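Local coordinates for protein alpha-fucosidase GH29 (Fusarium graminearum, PDB 4PSR) that probably releases alpha-linked L-fucose, including the core alpha-1,6-fucose of N-glycans, as a glycoside hydrolase of family GH29 built on a TIM barrel, at residues A173-G178 with D201-L206; D226-L229 with E234-S237; I473-Q478 with Y485-T490. All blocks are in the same frame, centred on the assembly; numbering follows the deposited sequence. Where two conformers were deposited one is given.

Contact 1. Residues A173-G178 with D201-L206; sequences AYNYNG and DEEDQL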
ATOM      1  N   ALA A 173       4.855  -0.486 -18.177  1.00 11.39           N
ATOM      2  CA  ALA A 173       5.894  -1.461 -18.555  1.00 10.92           C
ATOM      3  C   ALA A 173       5.324  -2.725 -19.152  1.00 10.64           C
ATOM      4  O   ALA A 173       5.866  -3.242 -20.157  1.00 11.29           O
ATOM      5  CB  ALA A 173       6.753  -1.802 -17.373  1.00 11.43           C
ATOM      6  N   TYR A 174       4.264  -3.291 -18.581  1.00 10.91           N
ATOM      7  CA  TYR A 174       3.789  -4.587 -19.077  1.00 10.71           C
ATOM      8  C   TYR A 174       3.135  -4.452 -20.452  1.00 11.06           C
ATOM      9  O   TYR A 174       3.034  -5.420 -21.226  1.00 12.60           O
ATOM     10  CB  TYR A 174       2.863  -5.255 -18.055  1.00 12.13           C
ATOM     11  CG  TYR A 174       2.385  -6.637 -18.396  1.00 10.25           C
ATOM     12  CD1 TYR A 174       3.244  -7.594 -18.939  1.00 12.45           C
ATOM     13  CD2 TYR A 174       1.092  -7.023 -18.099  1.00 13.11           C
ATOM     14  CE1 TYR A 174       2.792  -8.855 -19.226  1.00 12.06           C
ATOM     15  CE2 TYR A 174       0.629  -8.300 -18.387  1.00 12.72           C
ATOM     16  CZ  TYR A 174       1.492  -9.221 -18.932  1.00 12.43           C
ATOM     17  OH  TYR A 174       0.982 -10.482 -19.205  1.00 14.86           O
ATOM     18  N   ASN A 175       2.755  -3.222 -20.805  1.00 12.35           N
ATOM     19  CA  ASN A 175       2.206  -2.938 -22.123  1.00 10.47           C
ATOM     20  C   ASN A 175       2.998  -3.554 -23.288  1.00 11.59           C
ATOM     21  O   ASN A 175       2.380  -4.068 -24.229  1.00 11.75           O
ATOM     22  CB  ASN A 175       2.097  -1.407 -22.304  1.00 11.88           C
ATOM     23  CG  ASN A 175       1.721  -1.010 -23.702  1.00 12.36           C
ATOM     24  OD1 ASN A 175       2.592  -0.622 -24.490  1.00 16.08           O
ATOM     25  ND2 ASN A 175       0.444  -1.134 -24.048  1.00 11.03           N
ATOM     26  N   TYR A 176       4.319  -3.484 -23.214  1.00 13.08           N
ATOM     27  CA  TYR A 176       5.176  -3.998 -24.277  1.00 13.64           C
ATOM     28  C   TYR A 176       5.963  -5.210 -23.844  1.00 12.89           C
ATOM     29  O   TYR A 176       6.895  -5.623 -24.565  1.00 14.68           O
ATOM     30  CB  TYR A 176       6.108  -2.910 -24.811  1.00 13.29           C
ATOM     31  CG  TYR A 176       7.127  -2.309 -23.857  1.00 12.28           C
ATOM     32  CD1 TYR A 176       6.790  -1.224 -23.027  1.00 13.40           C
ATOM     33  CD2 TYR A 176       8.465  -2.750 -23.846  1.00 13.37           C
ATOM     34  CE1 TYR A 176       7.723  -0.646 -22.217  1.00 14.99           C
ATOM     35  CE2 TYR A 176       9.406  -2.173 -22.999  1.00 15.51           C
ATOM     36  CZ  TYR A 176       9.034  -1.103 -22.212  1.00 14.42           C
ATOM     37  OH  TYR A 176       9.957  -0.490 -21.393  1.00 16.03           O
ATOM     38  N   ASN A 177       5.623  -5.771 -22.680  1.00 12.59           N
ATOM     39  CA  ASN A 177       6.283  -6.969 -22.141  1.00 10.92           C
ATOM     40  C   ASN A 177       5.328  -8.145 -22.054  1.00 12.96           C
ATOM     41  O   ASN A 177       5.587  -9.084 -21.321  1.00 13.41           O
ATOM     42  CB  ASN A 177       6.955  -6.687 -20.783  1.00 11.57           C
ATOM     43  CG  ASN A 177       8.298  -6.040 -20.930  1.00 15.22           C
ATOM     44  OD1 ASN A 177       9.273  -6.711 -21.316  1.00 14.07           O
ATOM     45  ND2 ASN A 177       8.400  -4.767 -20.621  1.00 13.49           N
ATOM     46  N   GLY A 178       4.233  -8.110 -22.805  1.00 11.63           N
ATOM     47  CA  GLY A 178       3.364  -9.254 -22.956  1.00 12.61           C
ATOM     48  C   GLY A 178       1.880  -8.998 -22.824  1.00 11.38           C
ATOM     49  O   GLY A 178       1.091  -9.810 -23.275  1.00 13.19           O
ATOM     50  N   ASP A 201      13.780  -0.586 -28.236  0.55 16.33           N
ATOM     51  CA  ASP A 201      14.494   0.616 -27.819  0.55 18.50           C
ATOM     52  C   ASP A 201      13.534   1.804 -27.778  0.55 17.55           C
ATOM     53  O   ASP A 201      13.641   2.684 -26.898  0.55 13.75           O
ATOM     54  CB  ASP A 201      15.756   0.889 -28.669  0.55 15.58           C
ATOM     55  CG  ASP A 201      15.449   1.440 -30.054  0.55 25.38           C
ATOM     56  OD1 ASP A 201      14.560   0.912 -30.750  0.55 19.45           O
ATOM     57  OD2 ASP A 201      16.127   2.410 -30.459  0.55 45.92           O
ATOM     58  N   GLU A 202      12.576   1.810 -28.701  1.00 13.21           N
ATOM     59  CA  GLU A 202      11.589   2.875 -28.751  1.00 13.35           C
ATOM     60  C   GLU A 202      10.610   2.717 -27.600  1.00 13.58           C
ATOM     61  O   GLU A 202      10.189   3.728 -27.016  1.00 13.32           O
ATOM     62  CB  GLU A 202      10.845   2.853 -30.077  1.00 16.43           C
ATOM     63  CG  GLU A 202      11.737   3.263 -31.239  1.00 24.65           C
ATOM     64  CD  GLU A 202      11.044   3.227 -32.585  1.00 28.30           C
ATOM     65  OE1 GLU A 202       9.792   3.310 -32.624  1.00 22.15           O
ATOM     66  OE2 GLU A 202      11.790   3.123 -33.595  1.00 31.51           O
ATOM     67  N   GLU A 203      10.249   1.483 -27.261  1.00 12.23           N
ATOM     68  CA  GLU A 203       9.309   1.237 -26.151  1.00 11.27           C
ATOM     69  C   GLU A 203       9.959   1.637 -24.834  1.00 12.31           C
ATOM     70  O   GLU A 203       9.292   2.233 -23.980  1.00 12.68           O
ATOM     71  CB  GLU A 203       8.859  -0.235 -26.066  1.00 11.11           C
ATOM     72  CG  GLU A 203       8.000  -0.711 -27.236  1.00 12.79           C
ATOM     73  CD  GLU A 203       6.572  -0.252 -27.232  1.00 12.29           C
ATOM     74  OE1 GLU A 203       6.188   0.518 -26.307  1.00 13.75           O
ATOM     75  OE2 GLU A 203       5.801  -0.653 -28.147  1.00 13.73           O
ATOM     76  N   ASP A 204      11.233   1.293 -24.634  1.00 13.89           N
ATOM     77  CA  ASP A 204      11.943   1.667 -23.413  1.00 12.16           C
ATOM     78  C   ASP A 204      12.016   3.192 -23.286  1.00 14.37           C
ATOM     79  O   ASP A 204      11.831   3.773 -22.217  1.00 13.15           O
ATOM     80  CB  ASP A 204      13.346   1.020 -23.358  1.00 15.53           C
ATOM     81  CG  ASP A 204      13.307  -0.468 -23.010  1.00 15.14           C
ATOM     82  OD1 ASP A 204      12.534  -0.856 -22.109  1.00 16.19           O
ATOM     83  OD2 ASP A 204      14.074  -1.237 -23.654  1.00 20.45           O
ATOM     84  N   GLN A 205      12.292   3.863 -24.391  1.00 12.41           N
ATOM     85  CA  GLN A 205      12.313   5.307 -24.390  1.00 11.63           C
ATOM     86  C   GLN A 205      10.930   5.887 -24.067  1.00 12.12           C
ATOM     87  O   GLN A 205      10.850   6.874 -23.312  1.00 13.42           O
ATOM     88  CB  GLN A 205      12.822   5.841 -25.753  1.00 13.09           C
ATOM     89  CG  GLN A 205      12.891   7.355 -25.827  1.00 13.35           C
ATOM     90  CD  GLN A 205      14.019   7.912 -24.967  1.00 18.31           C
ATOM     91  OE1 GLN A 205      15.180   7.539 -25.146  1.00 23.79           O
ATOM     92  NE2 GLN A 205      13.699   8.809 -24.044  1.00 19.05           N
ATOM     93  N   LEU A 206       9.885   5.313 -24.637  1.00 13.21           N
ATOM     94  CA  LEU A 206       8.515   5.752 -24.415  1.00 11.97           C
ATOM     95  C   LEU A 206       8.118   5.540 -22.958  1.00 11.17           C
ATOM     96  O   LEU A 206       7.374   6.375 -22.393  1.00 11.78           O
ATOM     97  CB  LEU A 206       7.563   5.037 -25.384  1.00 13.48           C
ATOM     98  CG  LEU A 206       6.092   5.424 -25.291  1.00 11.79           C
ATOM     99  CD1 LEU A 206       5.891   6.901 -25.638  1.00 15.06           C
ATOM    100  CD2 LEU A 206       5.249   4.563 -26.221  1.00 14.64           C
TER
HETATM  101  O   HOH W   1       3.748   1.103 -26.163  1.00 13.56           O
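Y176 lays its ring against the side chain of E203, and this pair forms the tight part of the contact between residues 173-178 and helix 201-206. CB of E203 stands 3.5 Å from the centroid of the Y176 ring, 15° off the ring normal, a CH-pi contact over one face; the nearest pair of atoms is E203 CB and Y176 CD2 at 3.4 Å. The glutamate chain bends at chi2 and slides back past the tyrosine, leaving its carboxylate nearly parallel to the ring and its carbon CD 3.6 Å from Y176 CB. The opposite face of the ring meets A173 O and N177 ND2, both offset toward the rim. These two atoms are themselves joined, N177 ND2 donating to A173 O over 3.0 Å. The ring is therefore held between backbone and amide on one face and an aliphatic methylene on the other. The tyrosine reaches this slot with CG between its backbone N and carbonyl carbon (chi1 63°). At its rim the hydroxyl donates to D204 OD1 over 2.7 Å; the oxygen is met on its anti side, 29° out of the carboxylate plane, and also accepts from D245 N.

The looser part lies between N175 and the carboxylate of E203. There OD1 of N175 and OE1 of E203 are 4.2 Å apart, and a water lies between them, 2.7 Å from N175 OD1 and within bonding distance of E203 OE1, with more acceptors in reach than it has protons. Each group is anchored separately: N175 ND2 donates to L194 O and H127 O, while E203 OE2 accepts from L198 N. The contact fastens the short helix after barrel strand 165-170 to the start of helix 200-218, within the beta-alpha-beta crossover leading to strand 222-225 of the TIM barrel.

Contact 2. Residues D226-L229 with E234-S237; sequences DFSL and ECGS. With FUL (beta-L-fucopyranose), chain M.
F227 turns its ring toward the backbone of E234 and the sulfur of C235, inside the loop that follows the fourth strand of the TIM barrel, 222-225, at the fucose site. Its CE1 lies 3.4 Å from E234 O, while CD1 only grazes the CB of E234. The C235 sulfur approaches the same ring obliquely, SG being 5.3 Å from the F227 centroid, a Cys sulfur-aromatic contact. No hydrogen bond crosses between the two segments, so across this contact they meet through packing. On its sugar side the ring reaches O1 of the bound beta-L-fucopyranose, 3.7 Å from F227 CD2.

That sugar is gripped by the preceding residue: O1 of the fucose donates to D226 OD1 over 2.7 Å. D226 OD1 lies in plane at the edge of the F227 ring and also accepts a hydrogen bond from F227 N at 2.7 Å, with an N-H...O angle of 149°; K272 adds a salt bridge. OD2 of D226 is bonded to H171 ND1. Three partners at OD1 and one at OD2 thus fix the rotation of the carboxylate, while the fucose is also hydrogen-bonded by H34, E46, W47, H126, H127 and K272.

Farther out, Y174 packs on F227 with the ring planes at about 45°. N177 touches both S228 and C235, and S228 OG stands 3.6 Å from C235 SG, the sulfur that is tied by a disulfide to SG of C242.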
ATOM      1  N   ASP A 226       3.731  -0.313 -11.519  1.00 12.43           N
ATOM      2  CA  ASP A 226       3.426  -1.731 -11.556  1.00 10.35           C
ATOM      3  C   ASP A 226       4.652  -2.541 -12.012  1.00 11.89           C
ATOM      4  O   ASP A 226       5.691  -1.982 -12.287  1.00 11.43           O
ATOM      5  CB  ASP A 226       2.210  -1.995 -12.466  1.00 10.38           C
ATOM      6  CG  ASP A 226       1.368  -3.163 -12.010  1.00 12.51           C
ATOM      7  OD1 ASP A 226       1.873  -3.971 -11.172  1.00 14.30           O
ATOM      8  OD2 ASP A 226       0.231  -3.296 -12.470  1.00 12.73           O
ATOM      9  N   PHE A 227       4.456  -3.851 -12.067  1.00 12.70           N
ATOM     10  CA  PHE A 227       5.516  -4.834 -12.331  1.00 10.08           C
ATOM     11  C   PHE A 227       6.038  -4.756 -13.762  1.00 12.71           C
ATOM     12  O   PHE A 227       5.568  -3.953 -14.571  1.00 13.45           O
ATOM     13  CB  PHE A 227       5.007  -6.253 -12.028  1.00 11.85           C
ATOM     14  CG  PHE A 227       4.167  -6.858 -13.110  1.00 12.56           C
ATOM     15  CD1 PHE A 227       4.681  -7.838 -13.934  1.00 15.01           C
ATOM     16  CD2 PHE A 227       2.857  -6.460 -13.324  1.00 17.75           C
ATOM     17  CE1 PHE A 227       3.915  -8.409 -14.954  1.00 14.98           C
ATOM     18  CE2 PHE A 227       2.091  -7.034 -14.340  1.00 18.57           C
ATOM     19  CZ  PHE A 227       2.629  -8.016 -15.157  1.00 16.41           C
ATOM     20  N   SER A 228       7.001  -5.626 -14.071  1.00 11.74           N
ATOM     21  CA  SER A 228       7.711  -5.677 -15.367  1.00 11.96           C
ATOM     22  C   SER A 228       8.730  -4.547 -15.480  1.00 11.78           C
ATOM     23  O   SER A 228       9.147  -4.197 -16.595  1.00 11.41           O
ATOM     24  CB  SER A 228       6.767  -5.730 -16.567  1.00 11.52           C
ATOM     25  OG  SER A 228       7.513  -6.122 -17.726  1.00 13.74           O
ATOM     26  N   LEU A 229       9.180  -4.001 -14.350  1.00 11.34           N
ATOM     27  CA  LEU A 229      10.338  -3.129 -14.334  1.00 12.35           C
ATOM     28  C   LEU A 229      11.625  -3.983 -14.479  1.00 13.15           C
ATOM     29  O   LEU A 229      12.513  -3.656 -15.289  1.00 13.65           O
ATOM     30  CB  LEU A 229      10.381  -2.252 -13.058  1.00 12.42           C
ATOM     31  CG  LEU A 229       9.141  -1.352 -12.838  1.00 12.52           C
ATOM     32  CD1 LEU A 229       9.361  -0.546 -11.599  1.00 13.23           C
ATOM     33  CD2 LEU A 229       8.887  -0.438 -14.035  1.00 11.75           C
ATOM     34  N   GLU A 234       7.583 -13.187 -14.715  1.00 21.79           N
ATOM     35  CA  GLU A 234       6.271 -12.703 -14.271  1.00 22.44           C
ATOM     36  C   GLU A 234       5.353 -12.264 -15.423  1.00 25.04           C
ATOM     37  O   GLU A 234       4.269 -11.736 -15.195  1.00 23.99           O
ATOM     38  CB  GLU A 234       6.449 -11.560 -13.281  1.00 23.27           C
ATOM     39  CG  GLU A 234       7.213 -11.954 -12.033  1.00 26.68           C
ATOM     40  CD  GLU A 234       6.490 -13.018 -11.235  1.00 54.06           C
ATOM     41  OE1 GLU A 234       5.261 -12.900 -11.071  1.00 34.50           O
ATOM     42  OE2 GLU A 234       7.145 -13.976 -10.783  1.00 45.16           O
ATOM     43  N   CYS A 235       5.788 -12.494 -16.646  1.00 18.73           N
ATOM     44  CA  CYS A 235       5.077 -12.055 -17.847  1.00 17.68           C
ATOM     45  C   CYS A 235       4.499 -13.239 -18.650  1.00 18.39           C
ATOM     46  O   CYS A 235       4.377 -13.227 -19.892  1.00 18.75           O
ATOM     47  CB  CYS A 235       5.995 -11.178 -18.715  1.00 16.58           C
ATOM     48  SG  CYS A 235       6.290  -9.529 -18.073  1.00 16.65           S
ATOM     49  N   GLY A 236       4.123 -14.281 -17.913  1.00 21.13           N
ATOM     50  CA  GLY A 236       3.392 -15.381 -18.503  1.00 26.81           C
ATOM     51  C   GLY A 236       4.183 -16.028 -19.611  1.00 18.41           C
ATOM     52  O   GLY A 236       5.402 -16.239 -19.467  1.00 27.48           O
ATOM     53  N   SER A 237       3.526 -16.314 -20.725  1.00 21.32           N
ATOM     54  CA  SER A 237       4.137 -17.061 -21.806  1.00 21.26           C
ATOM     55  C   SER A 237       4.863 -16.195 -22.836  1.00 28.28           C
ATOM     56  O   SER A 237       5.490 -16.717 -23.747  1.00 23.96           O
ATOM     57  CB  SER A 237       3.088 -17.916 -22.518  1.00 28.26           C
ATOM     58  OG  SER A 237       2.152 -17.128 -23.250  1.00 24.48           O
TER
HETATM   59  C1  FUL M 622      -1.503  -5.654 -10.960  1.00 13.49           C
HETATM   60  C2  FUL M 622      -2.160  -5.299 -12.278  1.00 16.14           C
HETATM   61  O2  FUL M 622      -1.890  -6.270 -13.302  1.00 13.61           O
HETATM   62  C3  FUL M 622      -3.637  -5.221 -11.996  1.00 13.34           C
HETATM   63  O3  FUL M 622      -4.320  -4.968 -13.204  1.00 12.57           O
HETATM   64  C4  FUL M 622      -3.848  -4.114 -10.996  1.00 13.81           C
HETATM   65  O4  FUL M 622      -3.470  -2.871 -11.580  1.00 13.00           O
HETATM   66  C5  FUL M 622      -3.027  -4.402  -9.745  1.00 14.89           C
HETATM   67  C6  FUL M 622      -3.116  -3.299  -8.713  1.00 15.82           C
HETATM   68  O5  FUL M 622      -1.646  -4.603 -10.035  1.00 13.26           O
HETATM   69  O1  FUL M 622      -0.126  -5.826 -11.182  1.00 15.10           O

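Contact 3. Residues I473-Q478 with Y485-T490; sequences ITLPSQ and YVLKLT
Strand end 473-474 with its following loop passes over strand 485-490 in the opposing sense without a backbone hydrogen bond between them, the closest CA pairs being L475 with L487 at 9.2 Å and Q478 with Y485 at 9.3 Å. That spacing marks two layers joined by side chains. L487 is the shared partner, one methyl for each neighbour. Its CD1 meets I473 CD1 tip to tip at 4.0 Å, and its CD2 meets L475 CD2 at 3.9 Å, the latter pair of chains crossing at a slant.

At the other end the contact becomes polar. Q478, with CG opposite its backbone N (chi1 -177°) and the chain stretched out beyond it, carries its amide to the hydroxyl of Y485. There NE2 donates to Y485 OH over 3.0 Å; the hydroxyl lies close to the amide plane, yet the N-H...O angle of 141° makes the bond noticeably bent. The amide stands 76° from the ring plane. Y485 OH is bonded to S482 N as well, so the loop between the segments also pins it.

The C-terminal domain here packs sheet on sheet: strand 471-474 lies between 428-431 and 464-466, whereas 485-491 lies between 415-420 and 445-451, with W423 edge-to-face on Y485 and Y369 of helix 353-369 touching Y485 and V486.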
ATOM      1  N   ILE A 473      -7.775  -5.567  31.067  1.00 18.00           N
ATOM      2  CA  ILE A 473      -8.413  -4.264  31.156  1.00 21.39           C
ATOM      3  C   ILE A 473      -9.940  -4.407  31.139  1.00 22.86           C
ATOM      4  O   ILE A 473     -10.512  -4.971  30.207  1.00 19.42           O
ATOM      5  CB  ILE A 473      -7.987  -3.377  29.967  1.00 18.61           C
ATOM      6  CG1 ILE A 473      -6.458  -3.236  29.935  1.00 21.14           C
ATOM      7  CG2 ILE A 473      -8.662  -2.022  30.035  1.00 19.58           C
ATOM      8  CD1 ILE A 473      -5.896  -2.510  28.675  1.00 19.60           C
ATOM      9  N   THR A 474     -10.599  -3.867  32.161  1.00 21.34           N
ATOM     10  CA  THR A 474     -12.062  -3.845  32.219  1.00 18.72           C
ATOM     11  C   THR A 474     -12.602  -2.574  31.593  1.00 22.11           C
ATOM     12  O   THR A 474     -12.277  -1.467  32.013  1.00 20.74           O
ATOM     13  CB  THR A 474     -12.534  -3.930  33.671  1.00 23.51           C
ATOM     14  OG1 THR A 474     -12.112  -5.185  34.209  1.00 24.92           O
ATOM     15  CG2 THR A 474     -14.050  -3.836  33.759  1.00 24.67           C
ATOM     16  N   LEU A 475     -13.435  -2.723  30.573  1.00 21.86           N
ATOM     17  CA  LEU A 475     -13.889  -1.565  29.817  1.00 24.85           C
ATOM     18  C   LEU A 475     -14.976  -0.784  30.550  1.00 23.87           C
ATOM     19  O   LEU A 475     -15.769  -1.377  31.284  1.00 30.08           O
ATOM     20  CB  LEU A 475     -14.415  -2.009  28.451  1.00 20.95           C
ATOM     21  CG  LEU A 475     -13.363  -2.626  27.516  1.00 21.31           C
ATOM     22  CD1 LEU A 475     -14.055  -3.203  26.295  1.00 20.16           C
ATOM     23  CD2 LEU A 475     -12.340  -1.580  27.104  1.00 22.37           C
ATOM     24  N   PRO A 476     -15.028   0.542  30.322  1.00 21.51           N
ATOM     25  CA  PRO A 476     -16.163   1.354  30.780  1.00 22.42           C
ATOM     26  C   PRO A 476     -17.362   1.108  29.882  1.00 26.18           C
ATOM     27  O   PRO A 476     -17.349   0.200  29.031  1.00 23.38           O
ATOM     28  CB  PRO A 476     -15.644   2.794  30.643  1.00 25.61           C
ATOM     29  CG  PRO A 476     -14.668   2.725  29.477  1.00 24.99           C
ATOM     30  CD  PRO A 476     -14.021   1.357  29.615  1.00 25.01           C
ATOM     31  N   SER A 477     -18.402   1.907  30.070  1.00 29.32           N
ATOM     32  CA  SER A 477     -19.609   1.794  29.269  1.00 25.92           C
ATOM     33  C   SER A 477     -19.303   1.999  27.783  1.00 21.06           C
ATOM     34  O   SER A 477     -18.572   2.917  27.393  1.00 23.39           O
ATOM     35  CB  SER A 477     -20.656   2.801  29.760  1.00 43.32           C
ATOM     36  OG  SER A 477     -21.746   2.901  28.857  1.00 59.00           O
ATOM     37  N   GLN A 478     -19.877   1.131  26.969  1.00 19.78           N
ATOM     38  CA  GLN A 478     -19.618   1.150  25.532  1.00 22.02           C
ATOM     39  C   GLN A 478     -20.005   2.519  24.967  1.00 24.28           C
ATOM     40  O   GLN A 478     -21.096   3.030  25.264  1.00 22.33           O
ATOM     41  CB  GLN A 478     -20.396   0.026  24.828  1.00 18.95           C
ATOM     42  CG  GLN A 478     -20.141  -0.085  23.320  1.00 17.93           C
ATOM     43  CD  GLN A 478     -20.875  -1.222  22.664  1.00 21.64           C
ATOM     44  OE1 GLN A 478     -21.615  -1.960  23.313  1.00 26.65           O
ATOM     45  NE2 GLN A 478     -20.687  -1.368  21.364  1.00 21.58           N
ATOM     46  N   TYR A 485     -12.589  -0.321  18.337  1.00 11.51           N
ATOM     47  CA  TYR A 485     -12.560   0.517  19.540  1.00 13.40           C
ATOM     48  C   TYR A 485     -11.116   0.705  19.955  1.00 13.21           C
ATOM     49  O   TYR A 485     -10.300  -0.184  19.768  1.00 14.39           O
ATOM     50  CB  TYR A 485     -13.395  -0.109  20.678  1.00 13.27           C
ATOM     51  CG  TYR A 485     -14.848  -0.246  20.285  1.00 13.02           C
ATOM     52  CD1 TYR A 485     -15.300  -1.375  19.623  1.00 13.10           C
ATOM     53  CD2 TYR A 485     -15.772   0.760  20.542  1.00 15.50           C
ATOM     54  CE1 TYR A 485     -16.615  -1.491  19.210  1.00 13.44           C
ATOM     55  CE2 TYR A 485     -17.104   0.639  20.125  1.00 15.47           C
ATOM     56  CZ  TYR A 485     -17.518  -0.494  19.493  1.00 13.39           C
ATOM     57  OH  TYR A 485     -18.827  -0.635  19.083  1.00 16.90           O
ATOM     58  N   VAL A 486     -10.800   1.871  20.500  1.00 14.37           N
ATOM     59  CA  VAL A 486      -9.421   2.220  20.785  1.00 12.29           C
ATOM     60  C   VAL A 486      -9.167   2.544  22.245  1.00 14.13           C
ATOM     61  O   VAL A 486      -9.786   3.461  22.807  1.00 15.12           O
ATOM     62  CB  VAL A 486      -8.950   3.437  19.926  1.00 12.39           C
ATOM     63  CG1 VAL A 486      -7.482   3.740  20.155  1.00 14.24           C
ATOM     64  CG2 VAL A 486      -9.200   3.228  18.439  1.00 15.29           C
ATOM     65  N   LEU A 487      -8.216   1.838  22.827  1.00 13.24           N
ATOM     66  CA  LEU A 487      -7.664   2.167  24.146  1.00 12.26           C
ATOM     67  C   LEU A 487      -6.362   2.941  23.981  1.00 17.30           C
ATOM     68  O   LEU A 487      -5.542   2.645  23.101  1.00 14.70           O
ATOM     69  CB  LEU A 487      -7.409   0.904  24.954  1.00 13.75           C
ATOM     70  CG  LEU A 487      -8.649   0.120  25.382  1.00 13.79           C
ATOM     71  CD1 LEU A 487      -8.310  -1.291  25.761  1.00 16.94           C
ATOM     72  CD2 LEU A 487      -9.359   0.824  26.557  1.00 17.33           C
ATOM     73  N   LYS A 488      -6.155   3.920  24.860  1.00 16.32           N
ATOM     74  CA  LYS A 488      -4.955   4.760  24.839  1.00 14.10           C
ATOM     75  C   LYS A 488      -4.246   4.585  26.158  1.00 13.30           C
ATOM     76  O   LYS A 488      -4.831   4.898  27.217  1.00 14.63           O
ATOM     77  CB  LYS A 488      -5.330   6.225  24.609  1.00 14.03           C
ATOM     78  CG  LYS A 488      -4.188   7.214  24.682  1.00 13.69           C
ATOM     79  CD  LYS A 488      -4.687   8.624  24.432  1.00 15.33           C
ATOM     80  CE  LYS A 488      -3.566   9.631  24.430  1.00 18.02           C
ATOM     81  NZ  LYS A 488      -4.079  10.996  24.167  1.00 18.24           N
ATOM     82  N   LEU A 489      -3.022   4.087  26.123  1.00 12.62           N
ATOM     83  CA  LEU A 489      -2.235   3.797  27.329  1.00 12.85           C
ATOM     84  C   LEU A 489      -1.063   4.753  27.377  1.00 17.75           C
ATOM     85  O   LEU A 489      -0.223   4.759  26.500  1.00 16.12           O
ATOM     86  CB  LEU A 489      -1.725   2.352  27.330  1.00 13.80           C
ATOM     87  CG  LEU A 489      -2.683   1.201  27.684  1.00 16.51           C
ATOM     88  CD1 LEU A 489      -3.826   1.119  26.709  1.00 17.07           C
ATOM     89  CD2 LEU A 489      -1.955  -0.109  27.689  1.00 15.85           C
ATOM     90  N   THR A 490      -1.018   5.593  28.406  1.00 17.04           N
ATOM     91  CA  THR A 490       0.048   6.578  28.549  1.00 17.95           C
ATOM     92  C   THR A 490       1.022   6.145  29.626  1.00 19.55           C
ATOM     93  O   THR A 490       0.614   5.777  30.738  1.00 18.45           O
ATOM     94  CB  THR A 490      -0.525   7.953  28.881  1.00 17.58           C
ATOM     95  OG1 THR A 490      -1.454   8.376  27.869  1.00 18.18           O
ATOM     96  CG2 THR A 490       0.605   8.983  29.006  1.00 21.83           C
TER

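How the contacts relate
Followed from the N terminus, the three contacts come in series, none enclosing or crossing another. Contact 1 closes the 22 residues between its segments, after barrel strand 165-170 and into helix 200-218. Contact 2 closes a tight loop of four residues beyond the next strand, 222-225. Their centres are 12 Å apart and they touch, A173 CB meeting S228 O at 3.5 Å, so successive loops of the barrel lean on each other, contact 2 being the one that reaches the fucose. Contact 3 closes a six-residue loop and joins two sheets of the C-terminal domain, its centre 47 Å from that of contact 2.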